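Long-range contacts in putative permease protein, ABC transporter (PDB 3IS6), which is probably a permease subunit of an ABC transporter, represented here by its MacB-like periplasmic core domain, and may take part in moving substrates across the membrane: residues V54-T60 with I181-R187; V93-V99 with G143-L149; P150-Q156 with F226-E232. Residues are numbered along the deposited sequence.

Interaction 1. Residues V54-T60 with I181-R187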
loop_
_atom_site.group_PDB
_atom_site.type_symbol
_atom_site.label_atom_id
_atom_site.label_comp_id
_atom_site.label_asym_id
_atom_site.label_seq_id
_atom_site.Cartn_x
_atom_site.Cartn_y
_atom_site.Cartn_z
ATOM N N VAL A 54 17.860 -10.708 -21.524
ATOM C CA VAL A 54 16.777 -9.782 -21.276
ATOM C C VAL A 54 17.293 -8.386 -21.468
ATOM O O VAL A 54 18.191 -7.991 -20.800
ATOM C CB VAL A 54 16.314 -9.930 -19.853
ATOM C CG1 VAL A 54 15.358 -8.878 -19.481
ATOM C CG2 VAL A 54 15.741 -11.235 -19.664
ATOM N N GLU A 55 16.780 -7.671 -22.440
ATOM C CA GLU A 55 17.098 -6.283 -22.605
ATOM C C GLU A 55 16.564 -5.336 -21.543
ATOM O O GLU A 55 17.249 -4.478 -21.068
ATOM C CB GLU A 55 16.573 -5.833 -23.939
ATOM C CG GLU A 55 17.212 -4.648 -24.497
ATOM C CD GLU A 55 16.828 -4.386 -25.921
ATOM O OE1 GLU A 55 16.771 -5.328 -26.709
ATOM O OE2 GLU A 55 16.603 -3.220 -26.254
ATOM N N LEU A 56 15.295 -5.474 -21.232
ATOM C CA LEU A 56 14.668 -4.624 -20.266
ATOM C C LEU A 56 13.511 -5.372 -19.640
ATOM O O LEU A 56 12.867 -6.114 -20.313
ATOM C CB LEU A 56 14.174 -3.379 -20.971
ATOM C CG LEU A 56 13.483 -2.262 -20.202
ATOM C CD1 LEU A 56 14.485 -1.574 -19.365
ATOM C CD2 LEU A 56 12.806 -1.297 -21.073
ATOM N N ALA A 57 13.273 -5.168 -18.353
ATOM C CA ALA A 57 12.078 -5.630 -17.683
ATOM C C ALA A 57 11.464 -4.549 -16.812
ATOM O O ALA A 57 12.146 -3.775 -16.245
ATOM C CB ALA A 57 12.345 -6.792 -16.890
ATOM N N THR A 58 10.154 -4.527 -16.737
ATOM C CA THR A 58 9.441 -3.557 -15.942
ATOM C C THR A 58 8.137 -4.127 -15.412
ATOM O O THR A 58 7.674 -5.092 -15.912
ATOM C CB THR A 58 9.265 -2.221 -16.685
ATOM O OG1 THR A 58 9.008 -1.187 -15.758
ATOM C CG2 THR A 58 8.158 -2.256 -17.688
ATOM N N ARG A 59 7.578 -3.499 -14.398
ATOM C CA ARG A 59 6.391 -3.960 -13.725
ATOM C C ARG A 59 5.335 -2.873 -13.600
ATOM O O ARG A 59 5.645 -1.751 -13.431
ATOM C CB ARG A 59 6.740 -4.510 -12.355
ATOM C CG ARG A 59 7.323 -3.506 -11.386
ATOM C CD ARG A 59 7.895 -4.129 -10.157
ATOM N NE ARG A 59 8.906 -3.297 -9.545
ATOM C CZ ARG A 59 9.442 -3.485 -8.358
ATOM N NH1 ARG A 59 9.087 -4.484 -7.594
ATOM N NH2 ARG A 59 10.357 -2.653 -7.936
ATOM N N THR A 60 4.082 -3.262 -13.692
ATOM C CA THR A 60 2.966 -2.397 -13.400
ATOM C C THR A 60 1.949 -3.078 -12.485
ATOM O O THR A 60 1.907 -4.264 -12.400
ATOM C CB THR A 60 2.246 -1.934 -14.678
ATOM O OG1 THR A 60 1.612 -3.028 -15.293
ATOM C CG2 THR A 60 3.187 -1.341 -15.645
ATOM N N ILE A 181 1.935 -6.986 -13.398
ATOM C CA ILE A 181 2.206 -7.517 -14.691
ATOM C C ILE A 181 3.657 -7.218 -14.981
ATOM O O ILE A 181 4.100 -6.126 -14.832
ATOM C CB ILE A 181 1.377 -6.883 -15.762
ATOM C CG1 ILE A 181 -0.105 -7.030 -15.488
ATOM C CG2 ILE A 181 1.692 -7.484 -17.052
ATOM C CD1 ILE A 181 -0.917 -6.315 -16.405
ATOM N N ALA A 182 4.386 -8.224 -15.389
ATOM C CA ALA A 182 5.782 -8.052 -15.657
ATOM C C ALA A 182 6.038 -8.189 -17.132
ATOM O O ALA A 182 5.775 -9.195 -17.697
ATOM C CB ALA A 182 6.544 -9.053 -14.928
ATOM N N TYR A 183 6.567 -7.142 -17.715
ATOM C CA TYR A 183 6.869 -7.082 -19.105
ATOM C C TYR A 183 8.362 -7.207 -19.294
ATOM O O TYR A 183 9.116 -6.575 -18.626
ATOM C CB TYR A 183 6.409 -5.781 -19.696
ATOM C CG TYR A 183 4.929 -5.476 -19.588
ATOM C CD1 TYR A 183 4.033 -5.959 -20.498
ATOM C CD2 TYR A 183 4.434 -4.700 -18.565
ATOM C CE1 TYR A 183 2.729 -5.669 -20.409
ATOM C CE2 TYR A 183 3.116 -4.422 -18.467
ATOM C CZ TYR A 183 2.267 -4.899 -19.393
ATOM O OH TYR A 183 0.958 -4.607 -19.294
ATOM N N VAL A 184 8.750 -8.047 -20.219
ATOM C CA VAL A 184 10.130 -8.317 -20.494
ATOM C C VAL A 184 10.449 -8.163 -21.967
ATOM O O VAL A 184 9.837 -8.791 -22.776
ATOM C CB VAL A 184 10.428 -9.742 -20.117
ATOM C CG1 VAL A 184 11.820 -10.065 -20.313
ATOM C CG2 VAL A 184 10.041 -10.020 -18.756
ATOM N N ARG A 185 11.432 -7.358 -22.311
ATOM C CA ARG A 185 11.886 -7.285 -23.671
ATOM C C ARG A 185 13.191 -8.032 -23.857
ATOM O O ARG A 185 14.165 -7.706 -23.264
ATOM C CB ARG A 185 12.065 -5.851 -24.105
ATOM C CG ARG A 185 12.403 -5.673 -25.536
ATOM C CD ARG A 185 13.255 -4.488 -25.758
ATOM N NE ARG A 185 12.529 -3.271 -25.562
ATOM C CZ ARG A 185 13.083 -2.140 -25.195
ATOM N NH1 ARG A 185 14.384 -2.066 -25.037
ATOM N NH2 ARG A 185 12.340 -1.087 -25.015
ATOM N N LEU A 186 13.160 -9.044 -24.697
ATOM C CA LEU A 186 14.318 -9.832 -25.037
ATOM C C LEU A 186 15.194 -9.241 -26.136
ATOM O O LEU A 186 14.727 -8.566 -27.001
ATOM C CB LEU A 186 13.883 -11.228 -25.436
ATOM C CG LEU A 186 12.927 -11.920 -24.514
ATOM C CD1 LEU A 186 12.383 -13.120 -25.102
ATOM C CD2 LEU A 186 13.576 -12.218 -23.255
ATOM N N ARG A 187 16.472 -9.573 -26.115
ATOM C CA ARG A 187 17.351 -9.245 -27.207
ATOM C C ARG A 187 17.027 -10.083 -28.426
ATOM O O ARG A 187 16.485 -11.152 -28.329
ATOM C CB ARG A 187 18.796 -9.470 -26.828
ATOM C CG ARG A 187 19.121 -9.114 -25.460
ATOM C CD ARG A 187 20.471 -8.455 -25.357
ATOM N NE ARG A 187 20.787 -8.045 -23.997
ATOM C CZ ARG A 187 20.967 -6.788 -23.627
ATOM N NH1 ARG A 187 20.895 -5.816 -24.516
ATOM N NH2 ARG A 187 21.239 -6.513 -22.372
HETATM O O HOH W 1 0.298 -2.377 -17.649
#

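Interaction 2. Residues V93-V99 with G143-L149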
loop_
_atom_site.group_PDB
_atom_site.type_symbol
_atom_site.label_atom_id
_atom_site.label_comp_id
_atom_site.label_asym_id
_atom_site.label_seq_id
_atom_site.Cartn_x
_atom_site.Cartn_y
_atom_site.Cartn_z
ATOM N N VAL A 93 6.257 5.869 -24.687
ATOM C CA VAL A 93 5.373 6.932 -24.276
ATOM C C VAL A 93 6.121 8.253 -24.297
ATOM O O VAL A 93 7.136 8.381 -23.694
ATOM C CB VAL A 93 4.830 6.693 -22.848
ATOM C CG1 VAL A 93 3.919 7.771 -22.428
ATOM C CG2 VAL A 93 4.182 5.369 -22.720
ATOM N N GLU A 94 5.575 9.232 -24.986
ATOM C CA GLU A 94 6.163 10.541 -25.106
ATOM C C GLU A 94 5.359 11.530 -24.295
ATOM O O GLU A 94 4.168 11.465 -24.270
ATOM C CB GLU A 94 6.154 11.009 -26.548
ATOM C CG GLU A 94 6.873 10.141 -27.511
ATOM C CD GLU A 94 8.382 10.224 -27.386
ATOM O OE1 GLU A 94 8.903 11.240 -26.926
ATOM O OE2 GLU A 94 9.066 9.254 -27.758
ATOM N N LEU A 95 6.025 12.463 -23.656
ATOM C CA LEU A 95 5.330 13.508 -22.956
ATOM C C LEU A 95 5.020 14.689 -23.838
ATOM O O LEU A 95 5.849 15.163 -24.555
ATOM C CB LEU A 95 6.126 13.963 -21.749
ATOM C CG LEU A 95 6.445 12.934 -20.689
ATOM C CD1 LEU A 95 7.063 13.607 -19.568
ATOM C CD2 LEU A 95 5.235 12.191 -20.229
ATOM N N ILE A 96 3.782 15.101 -23.842
ATOM C CA ILE A 96 3.393 16.358 -24.409
ATOM C C ILE A 96 3.838 17.567 -23.606
ATOM O O ILE A 96 4.152 18.572 -24.155
ATOM C CB ILE A 96 1.937 16.383 -24.699
ATOM C CG1 ILE A 96 1.662 15.409 -25.807
ATOM C CG2 ILE A 96 1.557 17.679 -25.176
ATOM C CD1 ILE A 96 0.290 14.897 -25.792
ATOM N N ALA A 97 3.805 17.439 -22.297
ATOM C CA ALA A 97 4.244 18.463 -21.378
ATOM C C ALA A 97 4.991 17.876 -20.198
ATOM O O ALA A 97 4.760 16.772 -19.801
ATOM C CB ALA A 97 3.085 19.252 -20.919
ATOM N N GLY A 98 5.887 18.654 -19.633
ATOM C CA GLY A 98 6.670 18.249 -18.501
ATOM C C GLY A 98 7.954 17.562 -18.829
ATOM O O GLY A 98 8.213 17.288 -19.943
ATOM N N VAL A 99 8.753 17.278 -17.826
ATOM C CA VAL A 99 10.103 16.796 -18.001
ATOM C C VAL A 99 10.246 15.284 -17.938
ATOM O O VAL A 99 10.007 14.701 -16.930
ATOM C CB VAL A 99 10.973 17.399 -16.910
ATOM C CG1 VAL A 99 12.345 16.910 -16.953
ATOM C CG2 VAL A 99 10.895 18.892 -16.935
ATOM N N GLY A 143 2.975 16.346 -12.832
ATOM C CA GLY A 143 4.281 16.599 -13.377
ATOM C C GLY A 143 4.490 16.428 -14.862
ATOM O O GLY A 143 5.522 16.756 -15.377
ATOM N N GLY A 144 3.526 15.843 -15.535
ATOM C CA GLY A 144 3.615 15.634 -16.955
ATOM C C GLY A 144 2.308 15.272 -17.586
ATOM O O GLY A 144 1.417 14.863 -16.917
ATOM N N VAL A 145 2.234 15.402 -18.890
ATOM C CA VAL A 145 1.123 14.932 -19.669
ATOM C C VAL A 145 1.615 14.033 -20.773
ATOM O O VAL A 145 2.454 14.409 -21.522
ATOM C CB VAL A 145 0.368 16.068 -20.273
ATOM C CG1 VAL A 145 -0.769 15.577 -21.039
ATOM C CG2 VAL A 145 -0.066 17.012 -19.242
ATOM N N PHE A 146 1.075 12.833 -20.849
ATOM C CA PHE A 146 1.526 11.852 -21.806
ATOM C C PHE A 146 0.538 11.629 -22.921
ATOM O O PHE A 146 -0.626 11.746 -22.746
ATOM C CB PHE A 146 1.917 10.524 -21.157
ATOM C CG PHE A 146 0.783 9.796 -20.485
ATOM C CD1 PHE A 146 0.052 8.848 -21.151
ATOM C CD2 PHE A 146 0.469 10.046 -19.185
ATOM C CE1 PHE A 146 -0.970 8.197 -20.535
ATOM C CE2 PHE A 146 -0.549 9.395 -18.588
ATOM C CZ PHE A 146 -1.262 8.471 -19.262
ATOM N N GLU A 147 1.064 11.322 -24.081
ATOM C CA GLU A 147 0.299 11.025 -25.251
ATOM C C GLU A 147 -0.560 9.810 -24.956
ATOM O O GLU A 147 -0.075 8.872 -24.424
ATOM C CB GLU A 147 1.294 10.598 -26.300
ATOM C CG GLU A 147 1.208 11.237 -27.578
ATOM C CD GLU A 147 1.925 10.443 -28.643
ATOM O OE1 GLU A 147 1.300 9.630 -29.328
ATOM O OE2 GLU A 147 3.123 10.629 -28.783
ATOM N N ASP A 148 -1.817 9.824 -25.353
ATOM C CA ASP A 148 -2.719 8.772 -24.975
ATOM C C ASP A 148 -2.134 7.457 -25.433
ATOM O O ASP A 148 -1.574 7.350 -26.474
ATOM C CB ASP A 148 -4.071 8.932 -25.622
ATOM C CG ASP A 148 -4.839 10.100 -25.122
ATOM O OD1 ASP A 148 -4.643 10.567 -24.011
ATOM O OD2 ASP A 148 -5.677 10.556 -25.866
ATOM N N LEU A 149 -2.274 6.455 -24.601
ATOM C CA LEU A 149 -1.834 5.142 -24.930
ATOM C C LEU A 149 -2.726 4.590 -26.044
ATOM O O LEU A 149 -3.829 4.988 -26.193
ATOM C CB LEU A 149 -1.893 4.254 -23.716
ATOM C CG LEU A 149 -0.933 4.559 -22.593
ATOM C CD1 LEU A 149 -1.330 3.892 -21.362
ATOM C CD2 LEU A 149 0.429 4.167 -22.948
HETATM O O HOH W 2 7.732 18.238 -15.387
HETATM O O HOH W 3 7.528 14.438 -15.804
#

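Interaction 3. Residues P150-Q156 with F226-E232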
loop_
_atom_site.group_PDB
_atom_site.type_symbol
_atom_site.label_atom_id
_atom_site.label_comp_id
_atom_site.label_asym_id
_atom_site.label_seq_id
_atom_site.Cartn_x
_atom_site.Cartn_y
_atom_site.Cartn_z
ATOM N N PRO A 150 -2.225 3.656 -26.805
ATOM C CA PRO A 150 -2.994 3.137 -27.919
ATOM C C PRO A 150 -4.313 2.523 -27.458
ATOM O O PRO A 150 -4.363 1.911 -26.453
ATOM C CB PRO A 150 -2.086 2.060 -28.463
ATOM C CG PRO A 150 -0.778 2.481 -28.121
ATOM C CD PRO A 150 -0.837 3.222 -26.868
ATOM N N HIS A 151 -5.358 2.725 -28.238
ATOM C CA HIS A 151 -6.681 2.179 -27.999
ATOM C C HIS A 151 -6.770 0.682 -28.290
ATOM O O HIS A 151 -5.895 0.116 -28.868
ATOM C CB HIS A 151 -7.724 2.946 -28.800
ATOM N N ASN A 152 -7.842 0.056 -27.846
ATOM C CA ASN A 152 -8.062 -1.342 -28.072
ATOM C C ASN A 152 -6.874 -2.152 -27.601
ATOM O O ASN A 152 -6.471 -3.074 -28.222
ATOM C CB ASN A 152 -8.398 -1.632 -29.520
ATOM C CG ASN A 152 -9.712 -1.088 -29.928
ATOM O OD1 ASN A 152 -9.840 -0.536 -30.960
ATOM N ND2 ASN A 152 -10.670 -1.233 -29.117
ATOM N N SER A 153 -6.340 -1.757 -26.471
ATOM C CA SER A 153 -5.175 -2.369 -25.902
ATOM C C SER A 153 -5.368 -2.678 -24.425
ATOM O O SER A 153 -6.050 -1.988 -23.749
ATOM C CB SER A 153 -3.978 -1.458 -26.137
ATOM O OG SER A 153 -2.905 -1.792 -25.343
ATOM N N SER A 154 -4.741 -3.733 -23.955
ATOM C CA SER A 154 -4.804 -4.139 -22.564
ATOM C C SER A 154 -4.177 -3.120 -21.601
ATOM O O SER A 154 -4.473 -3.117 -20.459
ATOM C CB SER A 154 -4.184 -5.513 -22.349
ATOM O OG SER A 154 -2.890 -5.562 -22.814
ATOM N N ILE A 155 -3.305 -2.278 -22.099
ATOM C CA ILE A 155 -2.642 -1.326 -21.259
ATOM C C ILE A 155 -3.428 -0.039 -21.299
ATOM O O ILE A 155 -3.434 0.630 -22.270
ATOM C CB ILE A 155 -1.212 -1.120 -21.713
ATOM C CG1 ILE A 155 -0.491 -2.461 -21.752
ATOM C CG2 ILE A 155 -0.490 -0.203 -20.784
ATOM C CD1 ILE A 155 0.862 -2.410 -22.161
ATOM N N GLN A 156 -4.134 0.237 -20.223
ATOM C CA GLN A 156 -5.008 1.377 -20.108
ATOM C C GLN A 156 -4.766 2.196 -18.845
ATOM O O GLN A 156 -4.745 1.669 -17.782
ATOM C CB GLN A 156 -6.441 0.912 -20.127
ATOM C CG GLN A 156 -6.719 -0.078 -21.190
ATOM C CD GLN A 156 -8.099 -0.660 -21.102
ATOM O OE1 GLN A 156 -8.942 -0.162 -20.401
ATOM N NE2 GLN A 156 -8.326 -1.730 -21.822
ATOM N N PHE A 226 3.821 -11.025 -25.887
ATOM C CA PHE A 226 2.757 -10.164 -25.443
ATOM C C PHE A 226 1.903 -9.740 -26.596
ATOM O O PHE A 226 2.373 -9.115 -27.476
ATOM C CB PHE A 226 3.353 -8.943 -24.746
ATOM C CG PHE A 226 2.364 -7.890 -24.379
ATOM C CD1 PHE A 226 1.281 -8.174 -23.608
ATOM C CD2 PHE A 226 2.544 -6.599 -24.788
ATOM C CE1 PHE A 226 0.385 -7.189 -23.289
ATOM C CE2 PHE A 226 1.669 -5.639 -24.469
ATOM C CZ PHE A 226 0.593 -5.924 -23.722
ATOM N N ASN A 227 0.633 -10.091 -26.549
ATOM C CA ASN A 227 -0.357 -9.595 -27.477
ATOM C C ASN A 227 -1.288 -8.630 -26.758
ATOM O O ASN A 227 -2.029 -9.007 -25.942
ATOM C CB ASN A 227 -1.156 -10.756 -28.055
ATOM C CG ASN A 227 -2.172 -10.326 -29.074
ATOM O OD1 ASN A 227 -2.577 -9.201 -29.120
ATOM N ND2 ASN A 227 -2.584 -11.248 -29.898
ATOM N N ARG A 228 -1.195 -7.375 -27.121
ATOM C CA ARG A 228 -1.889 -6.295 -26.465
ATOM C C ARG A 228 -3.382 -6.220 -26.699
ATOM O O ARG A 228 -4.055 -5.521 -26.030
ATOM C CB ARG A 228 -1.236 -4.958 -26.793
ATOM C CG ARG A 228 -1.759 -4.274 -27.988
ATOM C CD ARG A 228 -1.014 -3.021 -28.319
ATOM N NE ARG A 228 -1.602 -2.261 -29.397
ATOM C CZ ARG A 228 -1.001 -1.287 -30.058
ATOM N NH1 ARG A 228 0.219 -0.925 -29.764
ATOM N NH2 ARG A 228 -1.636 -0.658 -31.007
ATOM N N LEU A 229 -3.880 -6.901 -27.701
ATOM C CA LEU A 229 -5.205 -6.602 -28.176
ATOM C C LEU A 229 -6.244 -6.864 -27.123
ATOM O O LEU A 229 -6.318 -7.909 -26.583
ATOM C CB LEU A 229 -5.495 -7.441 -29.409
ATOM C CG LEU A 229 -6.872 -7.326 -30.019
ATOM C CD1 LEU A 229 -7.129 -6.005 -30.553
ATOM C CD2 LEU A 229 -7.071 -8.368 -31.040
ATOM N N ARG A 230 -7.017 -5.849 -26.833
ATOM C CA ARG A 230 -8.203 -5.959 -26.027
ATOM C C ARG A 230 -9.207 -4.948 -26.545
ATOM O O ARG A 230 -9.120 -3.814 -26.256
ATOM C CB ARG A 230 -7.914 -5.739 -24.559
ATOM C CG ARG A 230 -9.028 -6.177 -23.667
ATOM C CD ARG A 230 -8.865 -5.796 -22.241
ATOM N NE ARG A 230 -7.878 -6.630 -21.596
ATOM C CZ ARG A 230 -7.274 -6.342 -20.459
ATOM N NH1 ARG A 230 -7.547 -5.225 -19.816
ATOM N NH2 ARG A 230 -6.393 -7.183 -19.986
ATOM N N LEU A 231 -10.136 -5.398 -27.362
ATOM C CA LEU A 231 -11.079 -4.532 -28.012
ATOM C C LEU A 231 -12.073 -3.909 -27.068
ATOM O O LEU A 231 -12.555 -4.548 -26.206
ATOM C CB LEU A 231 -11.819 -5.303 -29.080
ATOM C CG LEU A 231 -11.004 -5.863 -30.225
ATOM C CD1 LEU A 231 -11.698 -6.990 -30.800
ATOM C CD2 LEU A 231 -10.750 -4.818 -31.235
ATOM N N GLU A 232 -12.379 -2.645 -27.269
ATOM C CA GLU A 232 -13.369 -1.964 -26.481
ATOM C C GLU A 232 -14.732 -2.605 -26.745
ATOM O O GLU A 232 -15.018 -2.944 -27.844
ATOM C CB GLU A 232 -13.381 -0.491 -26.831
ATOM C CG GLU A 232 -14.279 0.314 -25.961
ATOM C CD GLU A 232 -14.662 1.691 -26.511
ATOM O OE1 GLU A 232 -14.182 2.105 -27.556
ATOM O OE2 GLU A 232 -15.464 2.348 -25.865
HETATM O O HOH W 4 -4.410 -0.330 -31.196
HETATM O O HOH W 5 -4.385 -3.123 -29.963
HETATM O O HOH W 6 -3.155 -8.269 -23.587
HETATM O O HOH W 7 -6.300 -2.928 -17.590
#

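Interaction 1. Residues V54-T60 with I181-R187
Antiparallel strands pair by a repeating two-residue unit, and I181-R187 against V54-T60 shows both the rule and a common departure; their short axes approach to 4.5 Å, with 161° between their directions. I181 opens the ladder: its N gives a 2.9 Å hydrogen bond to T60 O, and its O receives one of 3.1 Å from T60 N. A182 faces R59 in a non-hydrogen-bonded pair, flanked by CA-H...O contacts of A182 CA to T58 O (3.5 Å) and R59 CA to I181 O (3.3 Å). Strand 181-186 also pairs with strand 14-23 in the mixed sheet of the MacB-like core domain. Y183 repeats the exchange with T58 (Y183 N to T58 O 2.9 Å, T58 N to Y183 O 3.0 Å), while one water joins Y183 OH to T60 OG1, 2.8 Å from each. On the other face V184 CG1 meets V54 CG1 at 3.8 Å. At R185 the register slips. R185 N bonds L56 O at 2.8 Å, but R185 O accepts from both L56 N (3.2 Å) and, weakly, E55 N (2.7 Å), which defines a classic beta bulge. The bulge sets E55 beside R185, whose NH1 makes a 2.8 Å salt bridge to E55 OE2; E55 OE1 pairs with R13. L186 CD2 touches V54 CG2 at 4.3 Å. Regular backbone bonding thus fixes the strand register, while the bulge brings opposite charges together at one end of a largely buried ladder.

Interaction 2. Residues V93-V99 with G143-L149
A classic beta bulge organises this contact, in which V93-V99 turns a corner alongside the end of strand 140-146. I96 and A97 both face V145, whose O accepts two weak hydrogen bonds, from I96 N at 2.8 Å and from A97 N at 3.4 Å; in return V145 N donates to A97 O at 3.0 Å. Beyond the bulge, E147 N gives E94 O a nearly straight bond of 3.1 Å. L95 CD2 and V93 CG1 pack on F146 CB at 3.8 and 3.6 Å, and V93 CG2 reaches L149 CD2 at 3.9 Å. At G98 a CB would collide with G143 O and G144 CA, and the positive phi likewise suits glycine. Two waters finish the pairing: one bridges V99 N and G143 O, at 2.8 and 2.7 Å, the other V99 O and G143 O, at 2.7 and 3.1 Å. Strand 140-146 also bonds to strand 109-113. The pairing is that of a classic bulge at which a connecting loop bends while running antiparallel to the end of a sheet strand.

Interaction 3. Residues P150-Q156 with F226-E232
Two loops without regular secondary structure can still satisfy each other's backbones, as P150-Q156 and F226-E232 do. R230 N donates to N152 O at 3.2 Å, and S154 N to R228 O at 2.8 Å, bridging the two segments around S153 and L229; S153 CA adds a CA-H...O contact to R228 O at 3.3 Å. Water supplies further partners. One molecule donates to N152 O at 2.7 Å and accepts from R228 NE at 3.0 Å; a second links H151 O with R228 NH2, 2.8 Å from each; a third lies 2.8 Å from S154 OG and donates to N227 O at 2.7 Å. R228 also gives a hydrogen bond to the backbone of R6 and makes a cation-pi contact with F8, while P150 CB lies over its guanidinium, 3.7 Å from NH2. Within the loops, Q156 NE2 donates to S153 O at 3.0 Å, and L229 N to N227 OD1 at 3.0 Å in an Asx turn. Q156 OE1 accepts from K79, and E232 forms a salt bridge with R241 of helix 236-241. I155 CD1 packs on F226 CZ at 3.9 Å, where F226, just past strand 218-225, touches I14 and I16 of strand 14-23 and meets Y183 of strand 181-186 edge-to-face.

Overall arrangement
Taken together, the three contacts show how bonding pattern follows place in a fold. Interaction 1 is the buried one, a long ladder inside the mixed sheet; interactions 2 and 3 are only partly buried. Both ladders carry a classic bulge, but interaction 1 adds a salt bridge and one water between side-chain hydroxyls, whereas interaction 2, nested along the chain within the loop that interaction 1 closes, ends in waters joining backbone atoms. Interaction 3 joins loops and relies most on water and arginine. Interactions 1 and 2 reach the same sheet without touching, their nearest atoms about 9 Å apart. Interaction 3 touches both: Y183 packs on I155 and F226, and L149 meets the backbone of I155.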